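Local coordinates for MtVAO615 (PDB 6F72), which is probably a secreted oxidoreductase of unknown substrate that carries bicovalently bound FAD and, once reduced, reacts rapidly with molecular oxygen, at residues Cys28-Asp34 against Thr568-Cys572; Val136-Leu140 against Val257-Gly261; Thr179-Lys183 against Pro193-Leu197; Thr213-Val218 against Leu296-Val302; Leu465-Trp469 against Gly512-Tyr516. All coordinates share one frame; numbering follows the deposited sequence.

In the fold
Contact 1 joins the two ends of the modelled chain, residues 28-34 and 568-572, so the other four contacts all lie within the loop it closes. Contact 2 comes next and packs helix 133-146 on the turn after strand 251-257. Contact 3, the hairpin of strands 179-186 and 193-198, falls within the span of contact 2. Contact 4 opens inside that span but closes beyond it, at 296-302, so contacts 2 and 4 cross. Contacts 3 and 4 touch in one antiparallel sheet, where strands 193-198 and 288-298 are neighbours. Contact 5 follows contacts 2, 3 and 4 in series and reaches the flavin of FAD. Its centre lies about 27 Å from that of contact 4.

Contact 1: residues Cys28-Asp34 against Thr568-Cys572; sequences CRVLPGD and TGRLC
The backbones of Cys28 and Cys572 form a single beta bridge, with their CA atoms 4.0 Å apart. Next to it Arg29 N donates to Leu571 O at 2.8 Å. Farther along, Leu31 to Asp34 form a type II beta turn. The bridged cysteines are also joined covalently, Cys28 SG to Cys572 SG at 2.0 Å. The Arg570 chain bends at chi3 (-73°), which brings its guanidinium to Asp34. The two planes are nearly coplanar and meet end-on: NH1 of Arg570 binds Asp34 OD2 at 2.6 Å and NH2 binds Asp34 OD1 at 2.9 Å, each on a syn lone pair. NH1 also donates to Arg29 O, at 3.0 Å and within the guanidinium plane. Leu31 lays CD1 over one face of the group, 3.7 Å above the plane. Leu31 N reaches Asp34 OD2 from above the carboxylate plane, so this oxygen takes two donors. A leucine at Arg570 would probably leave the Asp34 carboxylate without its charged mate and take from Arg29 O the bond from NH1. Arg29 itself turns its guanidinium away to Asn147. The disulfide and the bidentate salt bridge together tie the N-terminal segment to the C-terminal beta hairpin of strands 563-565 and 571-573.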
# COMPACT_ATOMS: atom_id res chain seq x y z
N CYS A 28 -22.35 -20.70 -0.69
CA CYS A 28 -21.39 -19.96 -1.51
C CYS A 28 -21.95 -18.63 -2.00
O CYS A 28 -23.17 -18.48 -2.14
CB CYS A 28 -21.00 -20.79 -2.73
SG CYS A 28 -20.21 -22.37 -2.38
N ARG A 29 -21.07 -17.66 -2.25
CA ARG A 29 -21.45 -16.41 -2.92
C ARG A 29 -21.85 -16.70 -4.36
O ARG A 29 -21.23 -17.55 -5.02
CB ARG A 29 -20.30 -15.40 -2.92
CG ARG A 29 -19.92 -14.84 -1.56
CD ARG A 29 -21.09 -14.16 -0.86
NE ARG A 29 -20.63 -13.45 0.32
CZ ARG A 29 -21.42 -13.05 1.31
NH1 ARG A 29 -22.72 -13.29 1.27
NH2 ARG A 29 -20.89 -12.41 2.34
N VAL A 30 -22.87 -15.99 -4.85
CA VAL A 30 -23.38 -16.19 -6.22
C VAL A 30 -22.46 -15.55 -7.27
O VAL A 30 -21.84 -14.51 -7.03
CB VAL A 30 -24.85 -15.70 -6.39
CG1 VAL A 30 -25.81 -16.56 -5.58
CG2 VAL A 30 -25.01 -14.22 -6.08
N LEU A 31 -22.39 -16.20 -8.43
CA LEU A 31 -21.55 -15.75 -9.54
C LEU A 31 -22.38 -15.47 -10.79
O LEU A 31 -23.48 -16.03 -10.92
CB LEU A 31 -20.47 -16.81 -9.85
CG LEU A 31 -19.32 -16.97 -8.83
CD1 LEU A 31 -18.28 -17.94 -9.39
CD2 LEU A 31 -18.66 -15.64 -8.49
N PRO A 32 -21.89 -14.58 -11.70
CA PRO A 32 -22.64 -14.41 -12.96
C PRO A 32 -22.74 -15.76 -13.66
O PRO A 32 -21.77 -16.51 -13.70
CB PRO A 32 -21.76 -13.43 -13.77
CG PRO A 32 -20.93 -12.74 -12.75
CD PRO A 32 -20.67 -13.74 -11.67
N GLY A 33 -23.95 -16.06 -14.14
CA GLY A 33 -24.25 -17.37 -14.72
C GLY A 33 -25.13 -18.24 -13.82
O GLY A 33 -25.87 -19.09 -14.33
N ASP A 34 -25.04 -18.03 -12.50
CA ASP A 34 -25.86 -18.77 -11.53
C ASP A 34 -27.35 -18.47 -11.70
O ASP A 34 -27.72 -17.34 -12.01
CB ASP A 34 -25.46 -18.42 -10.09
CG ASP A 34 -24.06 -18.89 -9.73
OD1 ASP A 34 -23.37 -19.46 -10.59
OD2 ASP A 34 -23.66 -18.68 -8.56
N THR A 568 -12.56 -22.04 -9.49
CA THR A 568 -13.18 -21.08 -10.40
C THR A 568 -13.09 -19.65 -9.83
O THR A 568 -13.30 -18.68 -10.55
CB THR A 568 -14.66 -21.46 -10.69
OG1 THR A 568 -15.51 -21.01 -9.62
CG2 THR A 568 -14.83 -22.97 -10.85
N GLY A 569 -12.81 -19.53 -8.53
CA GLY A 569 -12.70 -18.23 -7.86
C GLY A 569 -13.89 -17.83 -7.00
O GLY A 569 -13.93 -16.72 -6.46
N ARG A 570 -14.85 -18.75 -6.88
CA ARG A 570 -16.05 -18.57 -6.05
C ARG A 570 -15.73 -18.61 -4.55
O ARG A 570 -14.95 -19.45 -4.07
CB ARG A 570 -17.07 -19.67 -6.36
CG ARG A 570 -18.47 -19.42 -5.81
CD ARG A 570 -19.34 -20.67 -5.96
NE ARG A 570 -19.75 -20.93 -7.34
CZ ARG A 570 -20.74 -20.30 -7.97
NH1 ARG A 570 -21.44 -19.35 -7.35
NH2 ARG A 570 -21.04 -20.62 -9.23
N LEU A 571 -16.35 -17.69 -3.81
CA LEU A 571 -16.24 -17.65 -2.36
C LEU A 571 -17.26 -18.59 -1.74
O LEU A 571 -18.45 -18.46 -1.97
CB LEU A 571 -16.39 -16.22 -1.87
CG LEU A 571 -15.13 -15.55 -1.30
CD1 LEU A 571 -14.03 -15.39 -2.34
CD2 LEU A 571 -15.52 -14.20 -0.70
N CYS A 572 -16.77 -19.57 -0.98
CA CYS A 572 -17.63 -20.52 -0.26
C CYS A 572 -17.25 -20.62 1.22
O CYS A 572 -16.08 -20.48 1.59
CB CYS A 572 -17.60 -21.90 -0.91
SG CYS A 572 -18.22 -21.97 -2.60

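Contact 2: residues Val136-Leu140 against Val257-Gly261; sequences VQAAL and VTADG
Val136, Gln137 and Leu140 form the face of helix 133-146 that packs on the end of strand 251-257 and the turn after it. This is helix-on-sheet packing in the FAD-binding domain of the PCMH type. The tight part is apolar and buried. Val136 CG1 lies 3.9 Å from Val257 CB, and the two side chains lie alongside each other, pointing opposite ways. Val257 CG1 is anti to its own N (chi1 -178°), which turns it to the helix, where it touches both Val136 CG1 and Leu140 CD1. Leu140 CD1 also comes 3.4 Å from Thr258 O, so one methyl touches both the valine and the turn. Leu171, Val288 and Leu290 close around Val136 and continue this core. The other side is looser. The type I turn from Thr258 to Gly261 carries Asp260 outward into solvent, where it forms a salt bridge with Arg262. Gly261 has a positive phi (90°), at which a side chain would jam against the preceding carbonyl. Here, on the more open side, the extended Gln137 side chain runs across Val257. Its NE2 donates to Gly261 O at 2.8 Å, with the acceptor tilted 24° from the amide plane.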
# COMPACT_ATOMS: atom_id res chain seq x y z
N VAL A 136 -23.55 3.05 0.47
CA VAL A 136 -22.93 1.88 1.11
C VAL A 136 -24.00 1.04 1.81
O VAL A 136 -24.08 -0.16 1.59
CB VAL A 136 -21.80 2.28 2.10
CG1 VAL A 136 -21.17 1.06 2.75
CG2 VAL A 136 -20.74 3.11 1.39
N GLN A 137 -24.83 1.68 2.63
CA GLN A 137 -25.93 1.02 3.32
C GLN A 137 -26.85 0.28 2.34
O GLN A 137 -27.22 -0.87 2.59
CB GLN A 137 -26.73 2.02 4.15
CG GLN A 137 -26.01 2.50 5.41
CD GLN A 137 -26.64 3.76 6.03
OE1 GLN A 137 -27.34 4.52 5.36
NE2 GLN A 137 -26.36 3.98 7.32
N ALA A 138 -27.18 0.95 1.23
CA ALA A 138 -28.00 0.36 0.16
C ALA A 138 -27.32 -0.87 -0.46
O ALA A 138 -27.94 -1.93 -0.57
CB ALA A 138 -28.31 1.40 -0.90
N ALA A 139 -26.05 -0.71 -0.83
CA ALA A 139 -25.27 -1.78 -1.46
C ALA A 139 -25.10 -3.00 -0.56
O ALA A 139 -25.25 -4.14 -1.03
CB ALA A 139 -23.93 -1.26 -1.94
N LEU A 140 -24.81 -2.75 0.72
CA LEU A 140 -24.71 -3.79 1.74
C LEU A 140 -26.03 -4.54 1.92
O LEU A 140 -26.05 -5.76 1.98
CB LEU A 140 -24.22 -3.23 3.08
CG LEU A 140 -22.79 -2.69 3.23
CD1 LEU A 140 -22.61 -1.97 4.56
CD2 LEU A 140 -21.74 -3.78 3.09
N VAL A 257 -19.07 2.80 7.88
CA VAL A 257 -20.30 2.02 7.86
C VAL A 257 -19.92 0.56 8.14
O VAL A 257 -19.05 -0.02 7.47
CB VAL A 257 -21.06 2.12 6.51
CG1 VAL A 257 -22.35 1.32 6.57
CG2 VAL A 257 -21.35 3.57 6.16
N THR A 258 -20.58 -0.02 9.12
CA THR A 258 -20.37 -1.41 9.50
C THR A 258 -21.21 -2.31 8.61
O THR A 258 -22.12 -1.83 7.90
CB THR A 258 -20.75 -1.63 10.97
OG1 THR A 258 -22.10 -1.20 11.17
CG2 THR A 258 -19.86 -0.81 11.85
N ALA A 259 -20.92 -3.61 8.67
CA ALA A 259 -21.61 -4.65 7.89
C ALA A 259 -23.13 -4.59 7.99
O ALA A 259 -23.82 -4.76 6.97
CB ALA A 259 -21.10 -6.03 8.27
N ASP A 260 -23.64 -4.33 9.19
CA ASP A 260 -25.09 -4.21 9.39
C ASP A 260 -25.64 -2.83 9.00
O ASP A 260 -26.82 -2.56 9.18
CB ASP A 260 -25.46 -4.58 10.83
CG ASP A 260 -24.97 -3.58 11.85
OD1 ASP A 260 -24.09 -2.75 11.54
OD2 ASP A 260 -25.48 -3.61 12.99
N GLY A 261 -24.78 -1.96 8.47
CA GLY A 261 -25.20 -0.66 7.93
C GLY A 261 -25.22 0.49 8.91
O GLY A 261 -25.78 1.54 8.60

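Contact 3: residues Thr179-Lys183 against Pro193-Leu197; sequences TKFIK and PAAKL
Lys180 and Lys196 exchange two backbone hydrogen bonds: Lys180 N to Lys196 O and Lys196 N to Lys180 O, each 2.9 Å. Ile182 and Ala194 do the same. Ile182 N donates to Ala194 O at 2.8 Å, and Ala194 N returns the bond to Ile182 O. Between these hydrogen-bonded pairs sits the non-hydrogen-bonded pair Phe181 and Ala195. There Ala195 CA makes a CA-H...O contact of 3.3 Å with Lys180 O. The two strands are the arms of an antiparallel beta hairpin, 179-186 and 193-198, at the edge of the larger sheet of the FAD-binding domain. Strand 288-298 lies along the other side of 193-198. Lys180, Ile182, Ala194 and Lys196 share one face. The lysines touch there through their CB atoms, 4.0 Å apart, and their NZ atoms stay 6.7 Å apart. Thr179, Phe181, Ala195 and Leu197 occupy the opposite face, toward helix 203-212. On it Leu197 CD2 meets Thr179 CG2 at 3.8 Å. The Phe181 ring, swung away from the backbone N by a chi1 of 178°, runs beside Pro193, and its CE1 lies 4.0 Å from Pro193 CB. Met209 of the helix touches Thr179, Phe181 and Ala195.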
# COMPACT_ATOMS: atom_id res chain seq x y z
N THR A 179 -11.94 17.32 1.80
CA THR A 179 -10.83 17.62 2.70
C THR A 179 -11.21 18.79 3.62
O THR A 179 -11.78 19.80 3.17
CB THR A 179 -9.52 17.95 1.95
OG1 THR A 179 -9.71 19.13 1.18
CG2 THR A 179 -9.12 16.83 1.01
N LYS A 180 -10.90 18.66 4.91
CA LYS A 180 -11.34 19.63 5.89
C LYS A 180 -10.21 19.92 6.87
O LYS A 180 -9.74 19.01 7.56
CB LYS A 180 -12.59 19.08 6.60
CG LYS A 180 -13.33 20.05 7.50
CD LYS A 180 -14.55 19.34 8.06
CE LYS A 180 -14.98 19.90 9.41
NZ LYS A 180 -15.62 21.22 9.23
N PHE A 181 -9.76 21.18 6.88
CA PHE A 181 -8.73 21.63 7.82
C PHE A 181 -9.34 21.95 9.17
O PHE A 181 -10.22 22.81 9.27
CB PHE A 181 -7.94 22.83 7.27
CG PHE A 181 -6.90 23.36 8.24
CD1 PHE A 181 -5.79 22.59 8.60
CD2 PHE A 181 -7.03 24.64 8.80
CE1 PHE A 181 -4.84 23.07 9.50
CE2 PHE A 181 -6.08 25.14 9.69
CZ PHE A 181 -4.98 24.35 10.04
N ILE A 182 -8.87 21.24 10.19
CA ILE A 182 -9.27 21.48 11.58
C ILE A 182 -8.08 22.12 12.31
O ILE A 182 -7.10 21.43 12.65
CB ILE A 182 -9.75 20.17 12.28
CG1 ILE A 182 -10.90 19.52 11.50
CG2 ILE A 182 -10.17 20.45 13.72
CD1 ILE A 182 -11.10 18.05 11.80
N LYS A 183 -8.18 23.43 12.54
CA LYS A 183 -7.11 24.24 13.14
C LYS A 183 -6.78 23.85 14.58
O LYS A 183 -5.60 23.87 14.98
CB LYS A 183 -7.48 25.72 13.08
CG LYS A 183 -6.33 26.68 13.37
CD LYS A 183 -6.77 28.11 13.09
CE LYS A 183 -5.73 29.12 13.56
NZ LYS A 183 -6.15 30.50 13.18
N PRO A 193 -3.29 20.93 14.88
CA PRO A 193 -3.96 20.87 13.58
C PRO A 193 -4.28 19.44 13.20
O PRO A 193 -3.58 18.50 13.62
CB PRO A 193 -2.94 21.47 12.61
CG PRO A 193 -1.77 21.92 13.44
CD PRO A 193 -1.85 21.21 14.75
N ALA A 194 -5.35 19.27 12.43
CA ALA A 194 -5.77 17.98 11.89
C ALA A 194 -6.44 18.18 10.53
O ALA A 194 -6.86 19.29 10.16
CB ALA A 194 -6.71 17.28 12.86
N ALA A 195 -6.54 17.08 9.79
CA ALA A 195 -7.23 17.07 8.51
C ALA A 195 -8.21 15.90 8.49
O ALA A 195 -7.84 14.76 8.78
CB ALA A 195 -6.22 16.95 7.38
N LYS A 196 -9.47 16.20 8.19
CA LYS A 196 -10.46 15.17 7.91
C LYS A 196 -10.44 14.93 6.40
O LYS A 196 -10.56 15.88 5.62
CB LYS A 196 -11.84 15.59 8.40
CG LYS A 196 -12.89 14.51 8.28
CD LYS A 196 -14.23 14.98 8.83
CE LYS A 196 -15.36 14.15 8.26
NZ LYS A 196 -16.67 14.60 8.81
N LEU A 197 -10.26 13.67 6.00
CA LEU A 197 -10.09 13.34 4.59
C LEU A 197 -11.03 12.23 4.16
O LEU A 197 -11.11 11.20 4.82
CB LEU A 197 -8.64 12.92 4.29
CG LEU A 197 -7.44 13.80 4.68
CD1 LEU A 197 -6.14 13.06 4.37
CD2 LEU A 197 -7.46 15.16 4.00

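Contact 4: residues Thr213-Val218 against Leu296-Val302; sequences TGHRIV and LHRDGIV
Arg216 runs its extended side chain across Asp299 and lays one guanidinium face under Arg298 O, which stands 3.5 Å above the plane near the rim. Its NE donates to Asp299 OD1 at 2.8 Å on the anti lone pair. The two planes are 77° apart, and only NE bonds to this carboxylate across the contact. NH2 of Arg216 donates to Gly300 O at 2.9 Å. That acceptor lies in the guanidinium plane, but the donor stands above the carbonyl plane. Val302 CG2 packs obliquely against the same group. NH1 turns to Tyr244, so all three nitrogens of this buried charge have partners. Asp299 OD1 is held in turn by Tyr391 N. Arg216 and His297 form an antiparallel hydrogen-bonded pair (Arg216 N to His297 O 2.7 Å), with the non-hydrogen-bonded pair His215-Arg298 beside it. Gly214 ends helix 203-212 in a Schellman motif. Its O accepts from Asp299 N at 3.0 Å and takes a weak bond from Arg298 NH1. His215 fixes its ring by donating from ND1 to Thr213 OG1, and its CB packs on Leu296 CB. Leu296 also sends CD2 against Ile217 CB at 3.7 Å. A water bound to Val218 N lies 3.3 Å from His297 NE2. This short antiparallel pairing, 215-216 with 288-298, is a side branch of the FAD-binding domain sheet, where the chain passes into strand 302-310 of the seven-stranded sheet.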
# COMPACT_ATOMS: atom_id res chain seq x y z
N THR A 213 -1.99 24.78 3.99
CA THR A 213 -2.21 25.25 5.37
C THR A 213 -0.91 25.46 6.19
O THR A 213 -0.95 25.89 7.34
CB THR A 213 -3.21 24.33 6.13
OG1 THR A 213 -2.61 23.05 6.39
CG2 THR A 213 -4.49 24.10 5.34
N GLY A 214 0.24 25.16 5.59
CA GLY A 214 1.53 25.25 6.27
C GLY A 214 1.84 24.03 7.13
O GLY A 214 2.47 24.16 8.17
N HIS A 215 1.40 22.86 6.66
CA HIS A 215 1.53 21.58 7.38
C HIS A 215 2.03 20.39 6.52
O HIS A 215 2.02 20.45 5.28
CB HIS A 215 0.20 21.21 8.05
CG HIS A 215 -0.27 22.22 9.06
ND1 HIS A 215 -1.23 23.16 8.78
CD2 HIS A 215 0.11 22.44 10.35
CE1 HIS A 215 -1.42 23.92 9.84
NE2 HIS A 215 -0.62 23.51 10.81
N ARG A 216 2.47 19.33 7.21
CA ARG A 216 2.84 18.05 6.60
C ARG A 216 1.87 16.99 7.08
O ARG A 216 1.36 17.07 8.21
CB ARG A 216 4.25 17.64 7.04
CG ARG A 216 5.34 18.67 6.81
CD ARG A 216 6.51 18.44 7.75
NE ARG A 216 7.60 19.40 7.51
CZ ARG A 216 8.62 19.62 8.32
NH1 ARG A 216 8.72 18.95 9.47
NH2 ARG A 216 9.54 20.51 8.00
N ILE A 217 1.58 16.01 6.22
CA ILE A 217 0.84 14.80 6.61
C ILE A 217 1.66 13.54 6.28
O ILE A 217 2.37 13.49 5.27
CB ILE A 217 -0.59 14.74 6.00
CG1 ILE A 217 -1.41 13.59 6.63
CG2 ILE A 217 -0.53 14.63 4.48
CD1 ILE A 217 -2.89 13.60 6.34
N VAL A 218 1.53 12.53 7.14
CA VAL A 218 2.18 11.23 6.98
C VAL A 218 1.48 10.38 5.90
O VAL A 218 0.34 9.91 6.09
CB VAL A 218 2.31 10.48 8.33
CG1 VAL A 218 2.91 9.10 8.16
CG2 VAL A 218 3.12 11.30 9.33
N LEU A 296 -2.12 16.70 11.56
CA LEU A 296 -1.25 17.47 10.70
C LEU A 296 -0.09 17.98 11.53
O LEU A 296 -0.23 18.14 12.73
CB LEU A 296 -1.99 18.66 10.07
CG LEU A 296 -2.95 18.33 8.93
CD1 LEU A 296 -3.56 19.61 8.39
CD2 LEU A 296 -2.25 17.57 7.81
N HIS A 297 1.04 18.24 10.89
CA HIS A 297 2.24 18.65 11.61
C HIS A 297 2.79 19.92 10.99
O HIS A 297 2.74 20.07 9.78
CB HIS A 297 3.27 17.53 11.55
CG HIS A 297 2.71 16.18 11.86
ND1 HIS A 297 2.58 15.71 13.14
CD2 HIS A 297 2.23 15.20 11.05
CE1 HIS A 297 2.04 14.50 13.11
NE2 HIS A 297 1.83 14.17 11.85
N ARG A 298 3.28 20.84 11.82
CA ARG A 298 3.82 22.11 11.33
C ARG A 298 4.92 21.88 10.29
O ARG A 298 5.85 21.11 10.52
CB ARG A 298 4.31 23.00 12.48
CG ARG A 298 4.61 24.45 12.09
CD ARG A 298 3.36 25.18 11.61
NE ARG A 298 3.60 26.59 11.25
CZ ARG A 298 3.99 27.02 10.05
NH1 ARG A 298 4.21 26.16 9.05
NH2 ARG A 298 4.16 28.32 9.83
N ASP A 299 4.79 22.54 9.14
CA ASP A 299 5.77 22.43 8.06
C ASP A 299 6.92 23.41 8.30
O ASP A 299 6.84 24.27 9.17
CB ASP A 299 5.08 22.69 6.71
CG ASP A 299 5.86 22.15 5.52
OD1 ASP A 299 6.78 21.31 5.67
OD2 ASP A 299 5.53 22.58 4.41
N GLY A 300 7.99 23.24 7.55
CA GLY A 300 9.15 24.11 7.59
C GLY A 300 10.20 23.54 6.66
O GLY A 300 9.94 22.54 5.99
N ILE A 301 11.36 24.19 6.63
CA ILE A 301 12.56 23.73 5.93
C ILE A 301 12.74 22.20 6.02
O ILE A 301 12.56 21.62 7.09
CB ILE A 301 13.79 24.55 6.46
CG1 ILE A 301 14.15 25.69 5.49
CG2 ILE A 301 15.02 23.70 6.76
CD1 ILE A 301 13.27 26.91 5.59
N VAL A 302 13.02 21.56 4.88
CA VAL A 302 13.32 20.12 4.84
C VAL A 302 14.65 19.89 4.12
O VAL A 302 14.80 20.24 2.94
CB VAL A 302 12.19 19.27 4.18
CG1 VAL A 302 12.56 17.79 4.15
CG2 VAL A 302 10.88 19.43 4.93
O HOH W 1 -0.14 12.68 9.68

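Contact 5: residues Leu465-Trp469 against Gly512-Tyr516; sequences LHPAW and GGSVY. With FAD (flavin-adenine dinucleotide), chain E.
Trp469 and Tyr516 form a T-shaped (edge-to-face) pair whose tyrosine also bonds the flavin, at the FAD pocket of this VAO-type oxidase. No hydrogen bond joins residues 465-469 to 512-516; rings and small side chains make the contact. The six-membered ring of Trp469 points its edge at the face of Tyr516, with centroids 5.2 Å apart and planes at 86°. The touching atom is Trp469 CZ2, 3.5 Å from Tyr516 CD1 and set toward the rim of the tyrosine ring. A chi1 near 180° swings the Tyr516 ring out past the tryptophan and toward FAD. Phe453 meets Trp469 as well, and Ile417 of strand 412-419 touches both Trp469 and Ser514. Asn518 also bonds to the Tyr516 hydroxyl. A phenylalanine at Tyr516 would probably leave FAD O2 without this donor and Asn518 without its hydroxyl partner.

At the other end the contact is smaller, and His466 is partly exposed. Ser514 CB sits over one face of the His466 ring, 4.0 Å from its centroid and 22° off the ring normal, a CH-pi contact. Ser514 OG lies 3.4 Å from Ala468 CB. The His466 ring is held in place by a capping bond at the start of helix 468-471: Ala468 N donates to His466 ND1 at 3.0 Å, nearly in the ring plane. At the flavin end, Tyr516 OH donates to O2 of FAD at 2.6 Å, and that oxygen lies near the plane of the tyrosine ring, at its edge.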
# COMPACT_ATOMS: atom_id res chain seq x y z
N LEU A 465 -1.03 -1.85 15.32
CA LEU A 465 0.19 -1.88 14.55
C LEU A 465 1.14 -2.94 15.08
O LEU A 465 1.43 -2.98 16.28
CB LEU A 465 0.84 -0.50 14.51
CG LEU A 465 2.02 -0.34 13.55
CD1 LEU A 465 1.54 -0.04 12.13
CD2 LEU A 465 2.99 0.72 14.04
N HIS A 466 1.59 -3.82 14.18
CA HIS A 466 2.48 -4.92 14.52
C HIS A 466 3.72 -4.43 15.31
O HIS A 466 4.39 -3.47 14.89
CB HIS A 466 2.90 -5.66 13.24
CG HIS A 466 3.51 -7.01 13.50
ND1 HIS A 466 4.75 -7.17 14.08
CD2 HIS A 466 3.05 -8.27 13.24
CE1 HIS A 466 5.03 -8.46 14.17
NE2 HIS A 466 4.01 -9.15 13.69
N PRO A 467 4.04 -5.07 16.46
CA PRO A 467 5.17 -4.64 17.29
C PRO A 467 6.54 -4.59 16.59
O PRO A 467 7.39 -3.79 16.98
CB PRO A 467 5.17 -5.64 18.45
CG PRO A 467 4.40 -6.81 17.95
CD PRO A 467 3.34 -6.22 17.07
N ALA A 468 6.73 -5.39 15.54
CA ALA A 468 7.97 -5.35 14.73
C ALA A 468 8.25 -3.95 14.19
O ALA A 468 9.40 -3.55 14.07
CB ALA A 468 7.92 -6.36 13.59
N TRP A 469 7.19 -3.18 13.92
CA TRP A 469 7.36 -1.77 13.58
C TRP A 469 8.18 -0.99 14.63
O TRP A 469 9.02 -0.18 14.26
CB TRP A 469 6.01 -1.10 13.37
CG TRP A 469 5.34 -1.40 12.06
CD1 TRP A 469 4.26 -2.22 11.86
CD2 TRP A 469 5.68 -0.87 10.77
NE1 TRP A 469 3.90 -2.21 10.53
CE2 TRP A 469 4.76 -1.40 9.84
CE3 TRP A 469 6.68 0.01 10.31
CZ2 TRP A 469 4.81 -1.10 8.46
CZ3 TRP A 469 6.74 0.32 8.95
CH2 TRP A 469 5.80 -0.24 8.03
N GLY A 512 12.79 -12.30 14.07
CA GLY A 512 12.21 -11.20 14.88
C GLY A 512 11.58 -10.09 14.05
O GLY A 512 10.95 -9.18 14.59
N GLY A 513 11.78 -10.15 12.74
CA GLY A 513 11.11 -9.25 11.81
C GLY A 513 9.73 -9.74 11.43
O GLY A 513 9.21 -10.69 12.02
N SER A 514 9.13 -9.09 10.44
CA SER A 514 7.80 -9.48 10.00
C SER A 514 7.61 -9.09 8.54
O SER A 514 8.48 -8.44 7.95
CB SER A 514 6.73 -8.82 10.89
OG SER A 514 6.67 -7.43 10.62
N VAL A 515 6.47 -9.49 7.98
CA VAL A 515 6.10 -9.13 6.61
C VAL A 515 5.00 -8.09 6.70
O VAL A 515 3.97 -8.28 7.37
CB VAL A 515 5.76 -10.37 5.72
CG1 VAL A 515 5.56 -9.99 4.25
CG2 VAL A 515 6.89 -11.39 5.79
N TYR A 516 5.26 -6.94 6.08
CA TYR A 516 4.33 -5.84 6.03
C TYR A 516 3.10 -6.31 5.24
O TYR A 516 3.24 -6.78 4.10
CB TYR A 516 5.02 -4.64 5.40
CG TYR A 516 4.20 -3.37 5.23
CD1 TYR A 516 3.15 -3.04 6.12
CD2 TYR A 516 4.49 -2.48 4.20
CE1 TYR A 516 2.41 -1.87 5.95
CE2 TYR A 516 3.76 -1.31 4.03
CZ TYR A 516 2.73 -0.99 4.90
OH TYR A 516 2.01 0.18 4.70
PA FAD E . -6.81 -0.40 -2.65
O1A FAD E . -6.32 -1.59 -3.43
O2A FAD E . -7.96 0.36 -3.24
O5B FAD E . -7.18 -0.89 -1.16
C5B FAD E . -6.35 -1.79 -0.44
C4B FAD E . -7.15 -2.57 0.61
O4B FAD E . -7.81 -1.65 1.49
C3B FAD E . -8.24 -3.46 0.03
O3B FAD E . -8.30 -4.62 0.86
C2B FAD E . -9.52 -2.65 0.19
O2B FAD E . -10.66 -3.49 0.36
C1B FAD E . -9.23 -1.84 1.44
N9A FAD E . -9.86 -0.50 1.47
C8A FAD E . -9.41 0.59 0.79
N7A FAD E . -10.19 1.67 1.07
C5A FAD E . -11.13 1.28 1.93
C6A FAD E . -12.27 1.92 2.63
N6A FAD E . -12.53 3.23 2.41
N1A FAD E . -13.03 1.16 3.45
C2A FAD E . -12.78 -0.15 3.67
N3A FAD E . -11.75 -0.80 3.07
C4A FAD E . -10.91 -0.15 2.21
N1 FAD E . 2.84 1.46 1.21
C2 FAD E . 3.65 2.06 2.13
O2 FAD E . 3.49 1.78 3.34
N3 FAD E . 4.61 2.94 1.77
C4 FAD E . 4.86 3.28 0.50
O4 FAD E . 5.77 4.10 0.21
C4X FAD E . 4.01 2.68 -0.56
N5 FAD E . 4.19 2.98 -1.86
C5X FAD E . 3.41 2.43 -2.84
C6 FAD E . 3.60 2.76 -4.19
C7 FAD E . 2.78 2.17 -5.18
C7M FAD E . 3.01 2.53 -6.63
C8 FAD E . 1.69 1.20 -4.78
C8M FAD E . 0.69 0.59 -5.75
C9 FAD E . 1.52 0.89 -3.44
C9A FAD E . 2.33 1.46 -2.45
N10 FAD E . 2.12 1.14 -1.08
C10 FAD E . 2.96 1.73 -0.11
C1' FAD E . 1.11 0.16 -0.70
C2' FAD E . -0.17 0.64 -0.08
O2' FAD E . 0.13 1.03 1.26
C3' FAD E . -1.10 -0.56 -0.10
O3' FAD E . -1.14 -1.16 -1.41
C4' FAD E . -2.51 -0.17 0.33
O4' FAD E . -3.29 -1.36 0.53
C5' FAD E . -3.17 0.79 -0.66
O5' FAD E . -4.51 1.06 -0.31
P FAD E . -5.48 1.78 -1.37
O1P FAD E . -4.77 2.98 -1.93
O2P FAD E . -6.82 1.90 -0.67
O3P FAD E . -5.60 0.65 -2.51